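Local coordinates for protein putative LacI-family transcriptional regulator (Bacteroides fragilis, PDB 3GBV) that probably regulates transcription as a LacI-family member, its periplasmic-binding-protein-like domain presumably sensing a small effector, at residues A[232-235]-A[236-239]; A[210-213]-A[214-218]; A[159-162]-A[163-167]. One frame throughout, in Å; residues are numbered along the deposited sequence.

Interactions 1 and 2 are neighbours in the second Rossmann-like half of the domain, at the starts of the successive helices 235-243 and 212-220, with centres about 10 Å apart. They touch directly: Arg236 NH1 of interaction 1 forms a salt bridge with Glu216 OE2 of interaction 2 at 3.0 Å, and the carbamoyl oxygen of Asn237 accepts a weak hydrogen bond from the backbone N of Tyr212. Interaction 3 lies in the same half, on helix 152-168; its centre is about 26 Å from that of interaction 1 and about 24 Å from that of interaction 2, and it touches neither. Interaction 1 carries the bound ethanediol, held by Asp232, probably near the family's ligand cleft.

Interaction 1: residues A[232-235]-A[236-239]; sequences DLLE and RNVT. With EDO (1,2-ethanediol), chain D.
A helix N-terminal turn, following strand 227-231 and opening helix 235-243, is tied here to the loop before it by the side chain of Asn237. Its ND2 donates to Asp232 O at 2.9 Å, nearly straight at 171°; the oxygen lies in the Asn237 amide plane, whereas the nitrogen approaches from above the carbonyl plane of Asp232. Because CG of Asn237 sits anti to its own carbonyl carbon (chi1 -80°), the amide reaches back beside CB of Leu234. Ser209 O takes a second bond from ND2, and OD1 accepts a weak one from Tyr212 N, so this buried asparagine uses both donor and acceptor to join two loops. Leu234 holds the N-cap position without a polar side chain; its O accepts Val238 N at 3.0 Å in the first helical bond. Val238 lays CG2 4.2 Å from CB of Leu233, a light apolar contact suited to a branched residue. At the other end Asp232 OD2 accepts a hydrogen bond from O1 of the ethanediol, 2.8 Å away, probably a crystallisation additive. Such a strand-loop-helix junction, at the C-terminal end of a parallel strand, is where periplasmic-binding-protein folds commonly line their ligand cleft.

Interaction 2: residues A[210-213]-A[214-218]; sequences KVYI and IGEYL
Val211 O receives Gly215 N at 2.9 Å and, weakly, Ile214 N, so two amides of the first turn converge on the oxygen of a buried valine. One residue later, Glu216 N donates to Tyr212 O at 2.6 Å, a notably short bond and close to straight at 165°. CG of Glu216 is pressed close to the same Tyr212 O, at 3.0 Å.

The side chains of Tyr212 and Glu216 then run next to each other in the same direction. OE1 of Glu216 comes within 3.7 Å of CD1 of Tyr212, lying obliquely to the ring, and the ring and carboxylate planes stand 42° apart. Tyr212 reaches this place with CG between its backbone N and carbonyl carbon (chi1 66°), a rotamer disfavoured within a helix but workable in its first turn. The extended Glu216 chain carries its carboxylate to Arg236 of helix 235-243, whose NH1 bridges to OE2; that positive charge would probably keep the glutamate ionised. A long, flexible acid suits a link between two helices, and the broad tyrosine ring lies against Arg236 and Cys240 of the neighbouring helix.

On other sides, Ile214 meets Leu191 and Leu228, as a branched apolar residue should where helix packs on sheet and on helix 187-197. Tyr217 shares Leu191 and gives its hydroxyl end to a hydrogen bond with Asp192 of the same helix, while its CB lies 3.4 Å from Ile213 O. Here the first turns of helix 212-220 are seated in a right-handed beta-alpha-beta unit, strand 203-206, helix, strand 227-231, the repeating element of the Rossmann-like periplasmic-binding-protein fold.

Interaction 3: residues A[159-162]-A[163-167]; sequences IGFR and QYMQE
One face of the Phe161 ring is covered by CG of Met165, a selenomethionine one helical turn later, which sits 3.7 Å above the ring plane and is displaced toward the rim. It makes a CH-pi contact, 4.1 Å from the ring centroid; of the ring atoms it is nearest CE2, at 3.8 Å, and it also lies 3.1 Å from Phe161 O. The selenium follows at 4.8 Å from the centroid in an oblique Met-aromatic contact. Met165 CG, anti to the carbonyl carbon (chi1 -60°), lies over the ring, and the turn at chi2 (-68°) brings the selenium along beside it. A flat ring and a flexible, polarisable chain can fit closely together in this way. Both also touch Ile138 of strand 137-144, while Phe161 reaches Ala125 and Leu128 of helix 117-131, so the pair belongs to the buried side of the helix.

The Tyr164 ring has its partners elsewhere: it stacks with the ring of His168 and meets that of Tyr122 edge-to-face.

The backbone keeps its ordinary i to i+4 bonds: Met165 N gives to Phe161 O at 3.1 Å, and Gln166 N to Arg162 O at 2.8 Å. On a more polar side, NE2 of Gln163 donates to OE2 of Glu167 at 3.3 Å, arriving from above the carboxylate plane but nearly straight at 169°. Long polar residues suit these two outer positions. The Arg162 chain runs along the sheet, its aliphatic part on Ile140 and Ile174 and its guanidinium at Glu158 and Glu176, which would balance its charge close to Arg142. This is an amphipathic helix, the crossover connection of a beta-alpha-beta unit between strands 137-144 and 173-180.

Interaction 1: residues A[232-235]-A[236-239]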
loop_
_atom_site.group_PDB
_atom_site.type_symbol
_atom_site.label_atom_id
_atom_site.label_comp_id
_atom_site.label_asym_id
_atom_site.label_seq_id
_atom_site.Cartn_x
_atom_site.Cartn_y
_atom_site.Cartn_z
ATOM N N ASP A 232 7.055 -6.883 -6.949
ATOM C CA ASP A 232 5.972 -6.879 -7.910
ATOM C C ASP A 232 4.933 -7.978 -7.862
ATOM O O ASP A 232 5.205 -9.131 -7.504
ATOM C CB ASP A 232 6.577 -6.751 -9.304
ATOM C CG ASP A 232 7.538 -5.575 -9.394
ATOM O OD1 ASP A 232 7.136 -4.437 -9.059
ATOM O OD2 ASP A 232 8.697 -5.786 -9.783
ATOM N N LEU A 233 3.723 -7.584 -8.232
ATOM C CA LEU A 233 2.570 -8.453 -8.207
ATOM C C LEU A 233 2.291 -9.288 -9.446
ATOM O O LEU A 233 1.158 -9.351 -9.899
ATOM C CB LEU A 233 1.342 -7.615 -7.845
ATOM C CG LEU A 233 1.085 -7.341 -6.352
ATOM C CD1 LEU A 233 2.364 -7.400 -5.557
ATOM C CD2 LEU A 233 0.425 -5.997 -6.184
ATOM N N LEU A 234 3.317 -9.921 -10.010
ATOM C CA LEU A 234 3.087 -10.798 -11.154
ATOM C C LEU A 234 2.211 -11.915 -10.594
ATOM O O LEU A 234 2.291 -12.233 -9.405
ATOM C CB LEU A 234 4.393 -11.405 -11.657
ATOM C CG LEU A 234 5.226 -10.625 -12.668
ATOM C CD1 LEU A 234 5.707 -9.328 -12.038
ATOM C CD2 LEU A 234 6.405 -11.488 -13.119
ATOM N N GLU A 235 1.390 -12.522 -11.439
ATOM C CA GLU A 235 0.505 -13.579 -10.977
ATOM C C GLU A 235 1.265 -14.749 -10.351
ATOM O O GLU A 235 0.831 -15.310 -9.352
ATOM C CB GLU A 235 -0.370 -14.080 -12.126
ATOM C CG GLU A 235 -1.691 -14.638 -11.641
ATOM C CD GLU A 235 -2.506 -15.291 -12.737
ATOM O OE1 GLU A 235 -2.688 -14.666 -13.808
ATOM O OE2 GLU A 235 -2.975 -16.431 -12.516
ATOM N N ARG A 236 2.401 -15.116 -10.925
ATOM C CA ARG A 236 3.160 -16.218 -10.371
ATOM C C ARG A 236 3.784 -15.829 -9.041
ATOM O O ARG A 236 3.995 -16.674 -8.168
ATOM C CB ARG A 236 4.215 -16.694 -11.369
ATOM C CG ARG A 236 3.590 -17.236 -12.658
ATOM C CD ARG A 236 4.388 -18.405 -13.198
ATOM N NE ARG A 236 5.197 -18.040 -14.346
ATOM C CZ ARG A 236 6.191 -18.781 -14.819
ATOM N NH1 ARG A 236 6.508 -19.935 -14.241
ATOM N NH2 ARG A 236 6.872 -18.358 -15.872
ATOM N N ASN A 237 4.061 -14.540 -8.874
ATOM C CA ASN A 237 4.629 -14.062 -7.619
ATOM C C ASN A 237 3.580 -14.155 -6.525
ATOM O O ASN A 237 3.853 -14.614 -5.413
ATOM C CB ASN A 237 5.088 -12.610 -7.751
ATOM C CG ASN A 237 6.427 -12.486 -8.433
ATOM O OD1 ASN A 237 7.047 -13.488 -8.789
ATOM N ND2 ASN A 237 6.889 -11.245 -8.618
ATOM N N VAL A 238 2.370 -13.713 -6.851
ATOM C CA VAL A 238 1.276 -13.736 -5.890
ATOM C C VAL A 238 0.927 -15.162 -5.465
ATOM O O VAL A 238 0.647 -15.407 -4.295
ATOM C CB VAL A 238 0.028 -13.044 -6.462
ATOM C CG1 VAL A 238 -1.143 -13.225 -5.506
ATOM C CG2 VAL A 238 0.318 -11.558 -6.687
ATOM N N THR A 239 0.946 -16.096 -6.413
ATOM C CA THR A 239 0.650 -17.496 -6.111
ATOM C C THR A 239 1.660 -18.003 -5.084
ATOM O O THR A 239 1.285 -18.665 -4.111
ATOM C CB THR A 239 0.731 -18.377 -7.390
ATOM O OG1 THR A 239 -0.300 -17.983 -8.302
ATOM C CG2 THR A 239 0.543 -19.861 -7.052
HETATM C C1 EDO D . 10.969 -3.567 -10.166
HETATM O O1 EDO D . 11.333 -4.931 -9.953
HETATM C C2 EDO D . 11.374 -3.115 -11.568
HETATM O O2 EDO D . 10.524 -3.718 -12.539
#

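Interaction 2: residues A[210-213]-A[214-218]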
loop_
_atom_site.group_PDB
_atom_site.type_symbol
_atom_site.label_atom_id
_atom_site.label_comp_id
_atom_site.label_asym_id
_atom_site.label_seq_id
_atom_site.Cartn_x
_atom_site.Cartn_y
_atom_site.Cartn_z
ATOM N N LYS A 210 11.120 -11.380 -10.847
ATOM C CA LYS A 210 10.900 -12.793 -11.145
ATOM C C LYS A 210 11.197 -13.675 -9.932
ATOM O O LYS A 210 11.830 -14.723 -10.069
ATOM C CB LYS A 210 11.814 -13.226 -12.297
ATOM C CG LYS A 210 11.942 -12.217 -13.430
ATOM C CD LYS A 210 10.739 -12.235 -14.357
ATOM C CE LYS A 210 10.896 -13.287 -15.450
ATOM N NZ LYS A 210 12.028 -12.974 -16.378
ATOM N N VAL A 211 10.746 -13.260 -8.753
ATOM C CA VAL A 211 10.987 -14.027 -7.543
ATOM C C VAL A 211 10.320 -15.406 -7.617
ATOM O O VAL A 211 10.722 -16.334 -6.920
ATOM C CB VAL A 211 10.469 -13.268 -6.283
ATOM C CG1 VAL A 211 8.952 -13.198 -6.299
ATOM C CG2 VAL A 211 10.960 -13.948 -5.018
ATOM N N TYR A 212 9.312 -15.537 -8.473
ATOM C CA TYR A 212 8.597 -16.797 -8.629
ATOM C C TYR A 212 9.518 -17.936 -9.071
ATOM O O TYR A 212 9.222 -19.110 -8.830
ATOM C CB TYR A 212 7.447 -16.637 -9.636
ATOM C CG TYR A 212 7.887 -16.352 -11.057
ATOM C CD1 TYR A 212 8.378 -17.372 -11.872
ATOM C CD2 TYR A 212 7.820 -15.064 -11.586
ATOM C CE1 TYR A 212 8.791 -17.122 -13.173
ATOM C CE2 TYR A 212 8.235 -14.801 -12.898
ATOM C CZ TYR A 212 8.720 -15.840 -13.681
ATOM O OH TYR A 212 9.132 -15.606 -14.971
ATOM N N ILE A 213 10.624 -17.590 -9.727
ATOM C CA ILE A 213 11.578 -18.599 -10.187
ATOM C C ILE A 213 12.112 -19.345 -8.965
ATOM O O ILE A 213 12.240 -20.567 -8.971
ATOM C CB ILE A 213 12.769 -17.949 -10.945
ATOM C CG1 ILE A 213 12.286 -17.354 -12.262
ATOM C CG2 ILE A 213 13.851 -18.980 -11.219
ATOM C CD1 ILE A 213 13.311 -16.477 -12.938
ATOM N N ILE A 214 12.412 -18.591 -7.915
ATOM C CA ILE A 214 12.931 -19.167 -6.686
ATOM C C ILE A 214 11.780 -19.774 -5.901
ATOM O O ILE A 214 11.922 -20.828 -5.280
ATOM C CB ILE A 214 13.592 -18.101 -5.797
ATOM C CG1 ILE A 214 14.614 -17.281 -6.600
ATOM C CG2 ILE A 214 14.241 -18.776 -4.598
ATOM C CD1 ILE A 214 15.843 -18.054 -7.000
ATOM N N GLY A 215 10.641 -19.094 -5.920
ATOM C CA GLY A 215 9.486 -19.583 -5.199
ATOM C C GLY A 215 8.956 -20.904 -5.730
ATOM O O GLY A 215 8.647 -21.812 -4.955
ATOM N N GLU A 216 8.834 -21.008 -7.049
ATOM C CA GLU A 216 8.336 -22.225 -7.672
ATOM C C GLU A 216 9.361 -23.337 -7.530
ATOM O O GLU A 216 9.005 -24.514 -7.513
ATOM C CB GLU A 216 8.009 -21.970 -9.144
ATOM C CG GLU A 216 6.894 -20.953 -9.335
ATOM C CD GLU A 216 6.623 -20.639 -10.790
ATOM O OE1 GLU A 216 5.694 -19.846 -11.060
ATOM O OE2 GLU A 216 7.338 -21.180 -11.663
ATOM N N TYR A 217 10.634 -22.970 -7.424
ATOM C CA TYR A 217 11.674 -23.974 -7.239
ATOM C C TYR A 217 11.448 -24.648 -5.887
ATOM O O TYR A 217 11.481 -25.875 -5.780
ATOM C CB TYR A 217 13.064 -23.340 -7.252
ATOM C CG TYR A 217 14.143 -24.270 -6.741
ATOM C CD1 TYR A 217 14.669 -25.281 -7.553
ATOM C CD2 TYR A 217 14.620 -24.158 -5.437
ATOM C CE1 TYR A 217 15.645 -26.161 -7.072
ATOM C CE2 TYR A 217 15.589 -25.030 -4.948
ATOM C CZ TYR A 217 16.096 -26.027 -5.771
ATOM O OH TYR A 217 17.047 -26.893 -5.288
ATOM N N LEU A 218 11.218 -23.827 -4.861
ATOM C CA LEU A 218 10.983 -24.309 -3.504
ATOM C C LEU A 218 9.692 -25.122 -3.408
ATOM O O LEU A 218 9.595 -26.055 -2.611
ATOM C CB LEU A 218 10.908 -23.130 -2.523
ATOM C CG LEU A 218 12.171 -22.295 -2.271
ATOM C CD1 LEU A 218 11.821 -21.092 -1.396
ATOM C CD2 LEU A 218 13.238 -23.146 -1.606
#

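Interaction 3: residues A[159-162]-A[163-167]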
loop_
_atom_site.group_PDB
_atom_site.type_symbol
_atom_site.label_atom_id
_atom_site.label_comp_id
_atom_site.label_asym_id
_atom_site.label_seq_id
_atom_site.Cartn_x
_atom_site.Cartn_y
_atom_site.Cartn_z
ATOM N N ILE A 159 22.228 -1.512 -3.107
ATOM C CA ILE A 159 23.090 -0.630 -2.329
ATOM C C ILE A 159 22.395 -0.163 -1.042
ATOM O O ILE A 159 23.021 -0.074 0.019
ATOM C CB ILE A 159 23.518 0.605 -3.168
ATOM C CG1 ILE A 159 24.485 0.165 -4.271
ATOM C CG2 ILE A 159 24.189 1.644 -2.285
ATOM C CD1 ILE A 159 24.861 1.283 -5.232
ATOM N N GLY A 160 21.105 0.135 -1.137
ATOM C CA GLY A 160 20.372 0.577 0.037
ATOM C C GLY A 160 20.199 -0.582 0.998
ATOM O O GLY A 160 20.173 -0.418 2.223
ATOM N N PHE A 161 20.078 -1.771 0.421
ATOM C CA PHE A 161 19.918 -2.990 1.195
ATOM C C PHE A 161 21.180 -3.232 2.041
ATOM O O PHE A 161 21.108 -3.456 3.251
ATOM C CB PHE A 161 19.699 -4.161 0.241
ATOM C CG PHE A 161 19.556 -5.486 0.930
ATOM C CD1 PHE A 161 18.323 -5.888 1.432
ATOM C CD2 PHE A 161 20.647 -6.331 1.084
ATOM C CE1 PHE A 161 18.170 -7.109 2.075
ATOM C CE2 PHE A 161 20.504 -7.565 1.731
ATOM C CZ PHE A 161 19.260 -7.950 2.224
ATOM N N ARG A 162 22.337 -3.172 1.390
ATOM C CA ARG A 162 23.594 -3.399 2.081
ATOM C C ARG A 162 23.865 -2.328 3.133
ATOM O O ARG A 162 24.491 -2.607 4.159
ATOM C CB ARG A 162 24.746 -3.458 1.073
ATOM C CG ARG A 162 24.681 -4.640 0.094
ATOM C CD ARG A 162 25.761 -4.525 -0.987
ATOM N NE ARG A 162 25.637 -5.551 -2.025
ATOM C CZ ARG A 162 25.934 -6.842 -1.872
ATOM N NH1 ARG A 162 26.393 -7.309 -0.717
ATOM N NH2 ARG A 162 25.745 -7.677 -2.878
ATOM N N GLN A 163 23.394 -1.104 2.897
ATOM C CA GLN A 163 23.616 -0.043 3.868
ATOM C C GLN A 163 22.896 -0.385 5.165
ATOM O O GLN A 163 23.470 -0.287 6.252
ATOM C CB GLN A 163 23.109 1.302 3.351
ATOM C CG GLN A 163 23.598 2.479 4.186
ATOM C CD GLN A 163 23.049 3.814 3.715
ATOM O OE1 GLN A 163 23.045 4.116 2.512
ATOM N NE2 GLN A 163 22.589 4.631 4.663
ATOM N N TYR A 164 21.631 -0.782 5.045
ATOM C CA TYR A 164 20.845 -1.147 6.216
ATOM C C TYR A 164 21.518 -2.309 6.947
ATOM O O TYR A 164 21.630 -2.307 8.175
ATOM C CB TYR A 164 19.430 -1.577 5.816
ATOM C CG TYR A 164 18.549 -1.903 7.006
ATOM C CD1 TYR A 164 17.656 -0.956 7.524
ATOM C CD2 TYR A 164 18.634 -3.149 7.640
ATOM C CE1 TYR A 164 16.869 -1.242 8.642
ATOM C CE2 TYR A 164 17.863 -3.441 8.759
ATOM C CZ TYR A 164 16.982 -2.481 9.250
ATOM O OH TYR A 164 16.222 -2.749 10.354
HETATM N N MSE A 165 21.948 -3.309 6.185
HETATM C CA MSE A 165 22.601 -4.473 6.770
HETATM C C MSE A 165 23.883 -4.061 7.500
HETATM O O MSE A 165 24.229 -4.624 8.534
HETATM C CB MSE A 165 22.943 -5.494 5.686
HETATM C CG MSE A 165 21.751 -6.022 4.917
HETATM SE SE MSE A 165 20.660 -7.117 6.148
HETATM C CE MSE A 165 21.789 -8.738 6.361
ATOM N N GLN A 166 24.597 -3.084 6.956
ATOM C CA GLN A 166 25.823 -2.624 7.601
ATOM C C GLN A 166 25.481 -1.905 8.907
ATOM O O GLN A 166 26.118 -2.116 9.939
ATOM C CB GLN A 166 26.588 -1.676 6.673
ATOM C CG GLN A 166 27.511 -2.358 5.673
ATOM C CD GLN A 166 27.946 -1.428 4.550
ATOM O OE1 GLN A 166 28.085 -0.218 4.745
ATOM N NE2 GLN A 166 28.174 -1.993 3.367
ATOM N N GLU A 167 24.453 -1.070 8.863
ATOM C CA GLU A 167 24.051 -0.309 10.038
ATOM C C GLU A 167 23.367 -1.129 11.133
ATOM O O GLU A 167 23.448 -0.769 12.306
ATOM C CB GLU A 167 23.120 0.831 9.620
ATOM C CG GLU A 167 23.661 1.721 8.499
ATOM C CD GLU A 167 22.644 2.769 8.058
ATOM O OE1 GLU A 167 21.451 2.415 7.943
ATOM O OE2 GLU A 167 23.030 3.934 7.821
#